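Local coordinates for protein putative sporulation-specific glycosylase YdhD (Bacillus subtilis subsp. subtilis str. 168, PDB 3CZ8) that probably hydrolyses glycosidic bonds of a chitin-like or peptidoglycan polysaccharide during sporulation, this piece being its glycosyl hydrolase family 18 catalytic domain, at residues Tyr14-Pro19 against Gln301-Trp306; Tyr41-Asn46 against Thr83-Gln88; Ala261-Pro266 against Glu279-Gly284. The protein carries 1 engineered substitution. One frame throughout, in Å; residues are numbered along the deposited sequence. Where two conformers were deposited one is given.

Contact 1 of 3, residues Tyr14-Pro19 against Gln301-Trp306; sequences YVLRNP and QAIGAW
Tyr14 and Ala305 bond to each other through both backbone amides, opening an antiparallel pairing between strand 9-17, first in the chain, and strand 302-310, the last, which closes the sheet of the family 18 TIM barrel. Tyr14 N reaches Ala305 O at 2.8 Å, nearly straight at 173°, and Ala305 N returns to Tyr14 O. Leu16 and Ile303 form the next hydrogen-bonded pair: Leu16 N lies almost on the C=O axis of Ile303, whereas Ile303 N comes to Leu16 O tilted 34° from the carbonyl plane. Past the strand end, Asn18 N donates to Gln301 O at 3.0 Å, and Asn18 ND2 bonds to Leu300 O. Gly304, in a non-hydrogen-bonded pair with Val15, instead has backbone bonds to Ile219 and Val221, while Val15 O accepts from Ser34 OG.

On one face of the sheet Leu16 CD1 touches Ile303 CG2 and Ala305 CB, and Tyr14 CE2 meets the same CB. Trp306 O lies at the edge of the Tyr14 ring, near its plane; Tyr14 OH bonds to Glu248 of the second subunit, and Trp306 O accepts from Asn245 of that subunit. Gln301 NE2 is held by Arg215 O, and its OE1 receives a weak bond from Arg17 NE at 3.3 Å, the guanidinium and amide planes standing 66° apart. Val15 CG1 presses on Ala302 CB at a tight 3.5 Å.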
loop_
_atom_site.group_PDB
_atom_site.type_symbol
_atom_site.label_atom_id
_atom_site.label_comp_id
_atom_site.label_asym_id
_atom_site.label_seq_id
_atom_site.Cartn_x
_atom_site.Cartn_y
_atom_site.Cartn_z
ATOM N N TYR A 14 -11.073 -5.276 -3.411
ATOM C CA TYR A 14 -12.364 -4.621 -3.580
ATOM C C TYR A 14 -12.860 -4.624 -5.012
ATOM O O TYR A 14 -12.072 -4.650 -5.958
ATOM C CB TYR A 14 -12.377 -3.214 -2.944
ATOM C CG TYR A 14 -11.797 -2.101 -3.791
ATOM C CD1 TYR A 14 -12.632 -1.185 -4.423
ATOM C CD2 TYR A 14 -10.418 -1.952 -3.946
ATOM C CE1 TYR A 14 -12.118 -0.156 -5.189
ATOM C CE2 TYR A 14 -9.890 -0.917 -4.725
ATOM C CZ TYR A 14 -10.749 -0.028 -5.345
ATOM O OH TYR A 14 -10.253 0.997 -6.116
ATOM N N VAL A 15 -14.179 -4.605 -5.158
ATOM C CA VAL A 15 -14.824 -4.816 -6.446
ATOM C C VAL A 15 -15.286 -3.495 -7.067
ATOM O O VAL A 15 -15.985 -2.708 -6.425
ATOM C CB VAL A 15 -15.983 -5.845 -6.302
ATOM C CG1 VAL A 15 -16.796 -5.954 -7.566
ATOM C CG2 VAL A 15 -15.422 -7.218 -5.934
ATOM N N LEU A 16 -14.858 -3.260 -8.309
ATOM C CA LEU A 16 -15.220 -2.070 -9.085
ATOM C C LEU A 16 -16.123 -2.499 -10.228
ATOM O O LEU A 16 -15.633 -2.923 -11.279
ATOM C CB LEU A 16 -13.964 -1.402 -9.663
ATOM C CG LEU A 16 -12.977 -0.797 -8.667
ATOM C CD1 LEU A 16 -11.555 -1.064 -9.096
ATOM C CD2 LEU A 16 -13.228 0.696 -8.490
ATOM N N ARG A 17 -17.436 -2.397 -10.017
ATOM C CA ARG A 17 -18.419 -2.927 -10.961
ATOM C C ARG A 17 -18.317 -2.328 -12.368
ATOM O O ARG A 17 -18.028 -1.139 -12.524
ATOM C CB ARG A 17 -19.844 -2.768 -10.408
ATOM C CG ARG A 17 -20.909 -3.403 -11.298
ATOM C CD ARG A 17 -22.317 -3.169 -10.825
ATOM N NE ARG A 17 -22.855 -4.381 -10.220
ATOM C CZ ARG A 17 -24.149 -4.629 -10.047
ATOM N NH1 ARG A 17 -25.059 -3.739 -10.425
ATOM N NH2 ARG A 17 -24.527 -5.773 -9.492
ATOM N N ASN A 18 -18.500 -3.189 -13.372
ATOM C CA ASN A 18 -18.807 -2.795 -14.746
ATOM C C ASN A 18 -19.933 -1.752 -14.726
ATOM O O ASN A 18 -21.053 -2.066 -14.312
ATOM C CB ASN A 18 -19.246 -4.044 -15.527
ATOM C CG ASN A 18 -19.425 -3.804 -17.024
ATOM O OD1 ASN A 18 -19.507 -2.673 -17.496
ATOM N ND2 ASN A 18 -19.492 -4.892 -17.775
ATOM N N PRO A 19 -19.629 -0.504 -15.156
ATOM C CA PRO A 19 -20.581 0.622 -15.096
ATOM C C PRO A 19 -21.822 0.440 -15.979
ATOM O O PRO A 19 -22.859 1.054 -15.719
ATOM C CB PRO A 19 -19.749 1.814 -15.584
ATOM C CG PRO A 19 -18.660 1.215 -16.396
ATOM C CD PRO A 19 -18.335 -0.086 -15.729
ATOM N N GLN A 301 -18.650 -9.051 -14.919
ATOM C CA GLN A 301 -19.206 -8.405 -13.723
ATOM C C GLN A 301 -18.456 -7.160 -13.260
ATOM O O GLN A 301 -19.080 -6.131 -12.989
ATOM C CB GLN A 301 -19.307 -9.403 -12.563
ATOM C CG GLN A 301 -19.787 -8.825 -11.219
ATOM C CD GLN A 301 -21.255 -8.373 -11.222
ATOM O OE1 GLN A 301 -21.618 -7.433 -10.520
ATOM N NE2 GLN A 301 -22.098 -9.051 -11.997
ATOM N N ALA A 302 -17.129 -7.258 -13.170
ATOM C CA ALA A 302 -16.327 -6.222 -12.524
ATOM C C ALA A 302 -14.831 -6.331 -12.775
ATOM O O ALA A 302 -14.326 -7.364 -13.223
ATOM C CB ALA A 302 -16.577 -6.234 -11.022
ATOM N N ILE A 303 -14.148 -5.227 -12.476
ATOM C CA ILE A 303 -12.711 -5.183 -12.253
ATOM C C ILE A 303 -12.525 -5.308 -10.731
ATOM O O ILE A 303 -13.313 -4.757 -9.962
ATOM C CB ILE A 303 -12.118 -3.857 -12.833
ATOM C CG1 ILE A 303 -11.887 -3.977 -14.355
ATOM C CG2 ILE A 303 -10.856 -3.393 -12.099
ATOM C CD1 ILE A 303 -10.621 -4.703 -14.774
ATOM N N GLY A 304 -11.527 -6.077 -10.300
ATOM C CA GLY A 304 -11.161 -6.141 -8.880
ATOM C C GLY A 304 -9.783 -5.545 -8.639
ATOM O O GLY A 304 -8.885 -5.704 -9.466
ATOM N N ALA A 305 -9.608 -4.856 -7.512
ATOM C CA ALA A 305 -8.342 -4.169 -7.218
ATOM C C ALA A 305 -8.003 -4.143 -5.729
ATOM O O ALA A 305 -8.750 -4.675 -4.905
ATOM C CB ALA A 305 -8.352 -2.762 -7.790
ATOM N N TRP A 306 -6.875 -3.520 -5.392
ATOM C CA TRP A 306 -6.330 -3.594 -4.034
ATOM C C TRP A 306 -6.290 -2.253 -3.314
ATOM O O TRP A 306 -6.045 -1.214 -3.923
ATOM C CB TRP A 306 -4.921 -4.184 -4.074
ATOM C CG TRP A 306 -4.842 -5.506 -4.772
ATOM C CD1 TRP A 306 -4.583 -5.723 -6.102
ATOM C CD2 TRP A 306 -5.019 -6.796 -4.181
ATOM N NE1 TRP A 306 -4.589 -7.071 -6.368
ATOM C CE2 TRP A 306 -4.857 -7.752 -5.208
ATOM C CE3 TRP A 306 -5.299 -7.241 -2.879
ATOM C CZ2 TRP A 306 -4.962 -9.127 -4.974
ATOM C CZ3 TRP A 306 -5.409 -8.604 -2.650
ATOM C CH2 TRP A 306 -5.238 -9.534 -3.695
#

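Contact 2 of 3, residues Tyr41-Asn46 against Thr83-Gln88; sequences YHIAPN and TEIVHQ
Ile43 and Pro45, in the loop that leaves strand 35-42 of the TIM barrel, pack against the first turns of helix 83-90; the contact is apolar, with no hydrogen bond crossing it. Along the helix, Ile85 comes first and meets both residues. Its CG2, anti to the backbone N, lies 3.8 Å from Ile43 CG1 and 3.6 Å from Ile43 O, the two isoleucine side chains sliding past each other in opposite directions. Ile85 CG1 lies 4.1 Å from Pro45 CG.

Val86 follows with its CB directed away from the loop; the nearest approach is from Ile43 CD1 to Val86 CA, 4.4 Å, and the valine side chain packs on Asn75 and Phe119. Ile43 also rests on Ile73 and Leu99, so this loop residue touches strand 68-77 and helix 93-110 as well. Gln88, one turn beyond Ile85 and with its N bonded to Glu84 O, runs alongside the Pro45 ring and points the same way. Its chain is extended beyond CG, and the amide oxygen OE1 ends 3.4 Å from Pro45 CB and 3.5 Å from Pro45 CG.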
loop_
_atom_site.group_PDB
_atom_site.type_symbol
_atom_site.label_atom_id
_atom_site.label_comp_id
_atom_site.label_asym_id
_atom_site.label_seq_id
_atom_site.Cartn_x
_atom_site.Cartn_y
_atom_site.Cartn_z
ATOM N N TYR A 41 -7.810 -14.714 7.325
ATOM C CA TYR A 41 -7.784 -15.798 8.290
ATOM C C TYR A 41 -7.142 -17.019 7.701
ATOM O O TYR A 41 -7.378 -17.328 6.583
ATOM C CB TYR A 41 -9.192 -16.164 8.719
ATOM C CG TYR A 41 -9.906 -15.152 9.561
ATOM C CD1 TYR A 41 -10.548 -14.092 8.990
ATOM C CD2 TYR A 41 -9.959 -15.279 10.932
ATOM C CE1 TYR A 41 -11.189 -13.207 9.728
ATOM C CE2 TYR A 41 -10.601 -14.401 11.676
ATOM C CZ TYR A 41 -11.219 -13.362 11.076
ATOM O OH TYR A 41 -11.877 -12.433 11.800
ATOM N N HIS A 42 -6.332 -17.717 8.461
ATOM C CA HIS A 42 -5.697 -18.888 7.941
ATOM C C HIS A 42 -6.085 -20.177 8.646
ATOM O O HIS A 42 -6.570 -20.160 9.749
ATOM C CB HIS A 42 -4.179 -18.721 7.858
ATOM C CG HIS A 42 -3.572 -18.137 9.087
ATOM N ND1 HIS A 42 -3.548 -16.790 9.332
ATOM C CD2 HIS A 42 -2.994 -18.720 10.154
ATOM C CE1 HIS A 42 -2.990 -16.567 10.499
ATOM N NE2 HIS A 42 -2.645 -17.724 11.018
ATOM N N ILE A 43 -5.856 -21.293 7.978
ATOM C CA ILE A 43 -6.386 -22.579 8.412
ATOM C C ILE A 43 -5.320 -23.500 9.014
ATOM O O ILE A 43 -4.129 -23.379 8.713
ATOM C CB ILE A 43 -7.150 -23.302 7.259
ATOM C CG1 ILE A 43 -6.194 -23.755 6.146
ATOM C CG2 ILE A 43 -8.231 -22.388 6.691
ATOM C CD1 ILE A 43 -6.813 -24.699 5.131
ATOM N N ALA A 44 -5.770 -24.402 9.881
ATOM C CA ALA A 44 -4.929 -25.446 10.452
ATOM C C ALA A 44 -5.218 -26.754 9.704
ATOM O O ALA A 44 -6.264 -26.859 9.059
ATOM C CB ALA A 44 -5.214 -25.579 11.951
ATOM N N PRO A 45 -4.287 -27.740 9.747
ATOM C CA PRO A 45 -4.500 -29.039 9.078
ATOM C C PRO A 45 -5.767 -29.810 9.483
ATOM O O PRO A 45 -6.262 -30.626 8.702
ATOM C CB PRO A 45 -3.260 -29.839 9.478
ATOM C CG PRO A 45 -2.225 -28.815 9.729
ATOM C CD PRO A 45 -2.953 -27.682 10.376
ATOM N N ASN A 46 -6.284 -29.550 10.683
ATOM C CA ASN A 46 -7.513 -30.190 11.144
ATOM C C ASN A 46 -8.777 -29.419 10.749
ATOM O O ASN A 46 -9.898 -29.830 11.066
ATOM C CB ASN A 46 -7.458 -30.455 12.656
ATOM C CG ASN A 46 -7.490 -29.181 13.492
ATOM O OD1 ASN A 46 -7.215 -28.083 13.009
ATOM N ND2 ASN A 46 -7.819 -29.335 14.768
ATOM N N THR A 83 1.097 -25.652 0.582
ATOM C CA THR A 83 0.602 -26.695 -0.321
ATOM C C THR A 83 0.112 -27.923 0.461
ATOM O O THR A 83 -0.788 -28.645 0.025
ATOM C CB THR A 83 1.742 -27.123 -1.287
ATOM O OG1 THR A 83 2.372 -25.958 -1.837
ATOM C CG2 THR A 83 1.236 -28.007 -2.422
ATOM N N GLU A 84 0.733 -28.155 1.617
ATOM C CA GLU A 84 0.456 -29.327 2.450
ATOM C C GLU A 84 -0.730 -29.168 3.405
ATOM O O GLU A 84 -1.511 -30.104 3.565
ATOM C CB GLU A 84 1.708 -29.749 3.231
ATOM C CG GLU A 84 2.777 -30.454 2.388
ATOM C CD GLU A 84 3.734 -29.496 1.677
ATOM O OE1 GLU A 84 4.515 -29.973 0.826
ATOM O OE2 GLU A 84 3.714 -28.275 1.963
ATOM N N ILE A 85 -0.850 -28.002 4.045
ATOM C CA ILE A 85 -1.938 -27.734 5.000
ATOM C C ILE A 85 -3.327 -27.862 4.360
ATOM O O ILE A 85 -4.220 -28.498 4.929
ATOM C CB ILE A 85 -1.763 -26.363 5.725
ATOM C CG1 ILE A 85 -0.662 -26.468 6.788
ATOM C CG2 ILE A 85 -3.071 -25.889 6.365
ATOM C CD1 ILE A 85 -0.598 -25.306 7.759
ATOM N N VAL A 86 -3.485 -27.283 3.167
ATOM C CA VAL A 86 -4.730 -27.395 2.401
ATOM C C VAL A 86 -4.987 -28.840 1.926
ATOM O O VAL A 86 -6.136 -29.284 1.906
ATOM C CB VAL A 86 -4.816 -26.335 1.239
ATOM C CG1 VAL A 86 -3.782 -26.591 0.148
ATOM C CG2 VAL A 86 -6.223 -26.264 0.651
ATOM N N HIS A 87 -3.917 -29.571 1.604
ATOM C CA HIS A 87 -3.999 -30.987 1.210
ATOM C C HIS A 87 -4.529 -31.876 2.343
ATOM O O HIS A 87 -5.347 -32.762 2.108
ATOM C CB HIS A 87 -2.632 -31.488 0.730
ATOM C CG HIS A 87 -2.636 -32.904 0.239
ATOM N ND1 HIS A 87 -2.855 -33.231 -1.082
ATOM C CD2 HIS A 87 -2.426 -34.076 0.886
ATOM C CE1 HIS A 87 -2.797 -34.542 -1.225
ATOM N NE2 HIS A 87 -2.541 -35.079 -0.045
ATOM N N GLN A 88 -4.065 -31.620 3.564
ATOM C CA GLN A 88 -4.489 -32.367 4.747
ATOM C C GLN A 88 -5.959 -32.116 5.080
ATOM O O GLN A 88 -6.635 -32.991 5.622
ATOM C CB GLN A 88 -3.613 -32.012 5.953
ATOM C CG GLN A 88 -2.213 -32.622 5.925
ATOM C CD GLN A 88 -1.341 -32.140 7.073
ATOM O OE1 GLN A 88 -1.027 -30.953 7.177
ATOM N NE2 GLN A 88 -0.938 -33.063 7.937
#

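Contact 3 of 3, residues Ala261-Pro266 against Glu279-Gly284; sequences AEYQSP and EVWFEG. Engineered in segment 279-284: Gly284 (natural residue Asp).
This is a mainly apolar contact at the open end of a beta hairpin, near the start of strand 265-271 and where strand 277-281 runs out, in the antiparallel five-strand sheet that accompanies the family 18 barrel. Pro266 packs on one face of the Phe282 ring: its CG stands over the centre of the phenylalanine ring, 3.8 Å from the centroid and 10° off the normal, a CH-pi contact, while Pro266 CB meets Phe282 CZ at 3.7 Å. In Phe282, chi1 of 65° puts CG between the backbone N and the carbonyl carbon. The backbones add one weak bond, Phe282 N to Pro266 O at 3.4 Å. Beyond it Pro266 CG comes 3.5 Å from the N of Gly284, an engineered residue at the N-cap of helix 285-297.

Trp281 packs on Tyr263 and Ser265. Its six-membered ring brings CZ3 to 3.9 Å from Ser265 CB, which lies at the ring edge, and CH2 to 4.1 Å from Tyr263 CD1, the two aromatic side chains meeting obliquely. The indole is held by NE1, which donates in the ring plane to Glu279 OE1 at 2.8 Å; OE2 of that carboxylate pairs with Arg269. An alanine in place of this indole would probably open a gap beside Tyr263 and Ser265 and leave Glu279 OE1 without its indole donor. A water bridges Ser265 OG and Glu283 OE2, the same oxygen that forms a salt bridge with Lys291.

Phe267 stacks on the Trp281 indole, helix 243-252 packs on Phe282 through Ala246 and Ile247, and helix 285-297 meets Pro266 through Ser287.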
loop_
_atom_site.group_PDB
_atom_site.type_symbol
_atom_site.label_atom_id
_atom_site.label_comp_id
_atom_site.label_asym_id
_atom_site.label_seq_id
_atom_site.Cartn_x
_atom_site.Cartn_y
_atom_site.Cartn_z
ATOM N N ALA A 261 2.406 -1.917 -27.676
ATOM C CA ALA A 261 1.157 -1.936 -28.430
ATOM C C ALA A 261 0.505 -3.313 -28.353
ATOM O O ALA A 261 -0.713 -3.421 -28.179
ATOM C CB ALA A 261 1.404 -1.535 -29.879
ATOM N N GLU A 262 1.335 -4.350 -28.475
ATOM C CA GLU A 262 0.906 -5.745 -28.404
ATOM C C GLU A 262 0.334 -6.085 -27.027
ATOM O O GLU A 262 -0.762 -6.640 -26.917
ATOM C CB GLU A 262 2.089 -6.669 -28.727
ATOM C CG GLU A 262 1.758 -8.160 -28.783
ATOM C CD GLU A 262 2.997 -9.050 -28.800
ATOM O OE1 GLU A 262 2.885 -10.233 -28.412
ATOM O OE2 GLU A 262 4.083 -8.574 -29.196
ATOM N N TYR A 263 1.074 -5.717 -25.985
ATOM C CA TYR A 263 0.746 -6.113 -24.624
ATOM C C TYR A 263 -0.207 -5.159 -23.906
ATOM O O TYR A 263 -0.854 -5.557 -22.932
ATOM C CB TYR A 263 2.027 -6.295 -23.802
ATOM C CG TYR A 263 2.976 -7.360 -24.325
ATOM C CD1 TYR A 263 4.344 -7.108 -24.424
ATOM C CD2 TYR A 263 2.509 -8.618 -24.710
ATOM C CE1 TYR A 263 5.225 -8.077 -24.887
ATOM C CE2 TYR A 263 3.380 -9.594 -25.180
ATOM C CZ TYR A 263 4.736 -9.316 -25.267
ATOM O OH TYR A 263 5.606 -10.275 -25.733
ATOM N N GLN A 264 -0.300 -3.921 -24.402
ATOM C CA GLN A 264 -1.011 -2.816 -23.724
ATOM C C GLN A 264 -0.534 -2.659 -22.271
ATOM O O GLN A 264 -1.335 -2.644 -21.327
ATOM C CB GLN A 264 -2.539 -2.960 -23.821
ATOM C CG GLN A 264 -3.099 -2.865 -25.237
ATOM C CD GLN A 264 -3.007 -1.473 -25.826
ATOM O OE1 GLN A 264 -3.503 -0.506 -25.245
ATOM N NE2 GLN A 264 -2.379 -1.366 -26.995
ATOM N N SER A 265 0.785 -2.578 -22.119
ATOM C CA SER A 265 1.444 -2.516 -20.820
ATOM C C SER A 265 2.579 -1.496 -20.881
ATOM O O SER A 265 3.360 -1.503 -21.842
ATOM C CB SER A 265 2.000 -3.891 -20.442
ATOM O OG SER A 265 0.981 -4.874 -20.433
ATOM N N PRO A 266 2.664 -0.601 -19.875
ATOM C CA PRO A 266 3.782 0.339 -19.848
ATOM C C PRO A 266 5.074 -0.309 -19.371
ATOM O O PRO A 266 5.049 -1.241 -18.559
ATOM C CB PRO A 266 3.320 1.410 -18.860
ATOM C CG PRO A 266 2.394 0.708 -17.945
ATOM C CD PRO A 266 1.743 -0.387 -18.742
ATOM N N GLU A 279 15.075 -3.168 -16.181
ATOM C CA GLU A 279 13.847 -3.163 -16.978
ATOM C C GLU A 279 12.648 -3.254 -16.041
ATOM O O GLU A 279 12.589 -4.127 -15.169
ATOM C CB GLU A 279 13.834 -4.319 -17.983
ATOM C CG GLU A 279 12.663 -4.293 -18.957
ATOM C CD GLU A 279 12.810 -5.300 -20.092
ATOM O OE1 GLU A 279 11.875 -6.100 -20.304
ATOM O OE2 GLU A 279 13.855 -5.289 -20.779
ATOM N N VAL A 280 11.704 -2.334 -16.220
ATOM C CA VAL A 280 10.545 -2.227 -15.338
ATOM C C VAL A 280 9.262 -2.369 -16.149
ATOM O O VAL A 280 9.084 -1.678 -17.146
ATOM C CB VAL A 280 10.539 -0.878 -14.558
ATOM C CG1 VAL A 280 9.370 -0.804 -13.564
ATOM C CG2 VAL A 280 11.863 -0.662 -13.834
ATOM N N TRP A 281 8.394 -3.283 -15.720
ATOM C CA TRP A 281 7.036 -3.423 -16.256
ATOM C C TRP A 281 6.017 -3.217 -15.138
ATOM O O TRP A 281 6.179 -3.743 -14.034
ATOM C CB TRP A 281 6.841 -4.818 -16.862
ATOM C CG TRP A 281 7.605 -5.037 -18.125
ATOM C CD1 TRP A 281 8.913 -5.424 -18.236
ATOM C CD2 TRP A 281 7.114 -4.884 -19.465
ATOM N NE1 TRP A 281 9.266 -5.516 -19.560
ATOM C CE2 TRP A 281 8.183 -5.188 -20.336
ATOM C CE3 TRP A 281 5.879 -4.501 -20.013
ATOM C CZ2 TRP A 281 8.053 -5.137 -21.730
ATOM C CZ3 TRP A 281 5.748 -4.449 -21.404
ATOM C CH2 TRP A 281 6.832 -4.768 -22.243
ATOM N N PHE A 282 4.958 -2.466 -15.434
ATOM C CA PHE A 282 3.982 -2.072 -14.426
ATOM C C PHE A 282 2.636 -1.793 -15.087
ATOM O O PHE A 282 2.391 -2.246 -16.202
ATOM C CB PHE A 282 4.486 -0.863 -13.602
ATOM C CG PHE A 282 4.661 0.408 -14.404
ATOM C CD1 PHE A 282 5.743 0.572 -15.261
ATOM C CD2 PHE A 282 3.758 1.457 -14.269
ATOM C CE1 PHE A 282 5.901 1.744 -15.991
ATOM C CE2 PHE A 282 3.909 2.632 -14.995
ATOM C CZ PHE A 282 4.977 2.773 -15.858
ATOM N N GLU A 283 1.760 -1.084 -14.380
ATOM C CA GLU A 283 0.448 -0.698 -14.896
ATOM C C GLU A 283 0.232 0.802 -14.725
ATOM O O GLU A 283 0.504 1.352 -13.658
ATOM C CB GLU A 283 -0.657 -1.449 -14.152
ATOM C CG GLU A 283 -0.690 -2.947 -14.392
ATOM C CD GLU A 283 -1.337 -3.334 -15.711
ATOM O OE1 GLU A 283 -2.279 -2.644 -16.148
ATOM O OE2 GLU A 283 -0.911 -4.341 -16.305
ATOM N N GLY A 284 -0.254 1.454 -15.778
ATOM C CA GLY A 284 -0.617 2.871 -15.724
ATOM C C GLY A 284 -2.100 3.100 -15.969
ATOM O O GLY A 284 -2.892 2.154 -15.927
HETATM O O HOH W 1 0.717 -5.580 -17.797
#

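Contacts 1 and 2 both reach the barrel sheet, in which strands 9-17 and 35-42 are neighbours, yet their centres lie about 29 Å apart, on opposite sides of the chain's centre. Contact 3 belongs to the separate antiparallel sheet, its centre about 21 Å from that of contact 1 and about 36 Å from that of contact 2. Helix 285-297 links the two sheets, following 279-284 and leading to 301-306. Measured between side chains, the predicted proton donor Glu120 is about 7 Å from Trp306 and about 8 Å from Val86; contact 3 is away from it. Bound glycerol, probably from the crystallisation liquor, comes within about 4 Å of the Val15 side chain and of Gly284.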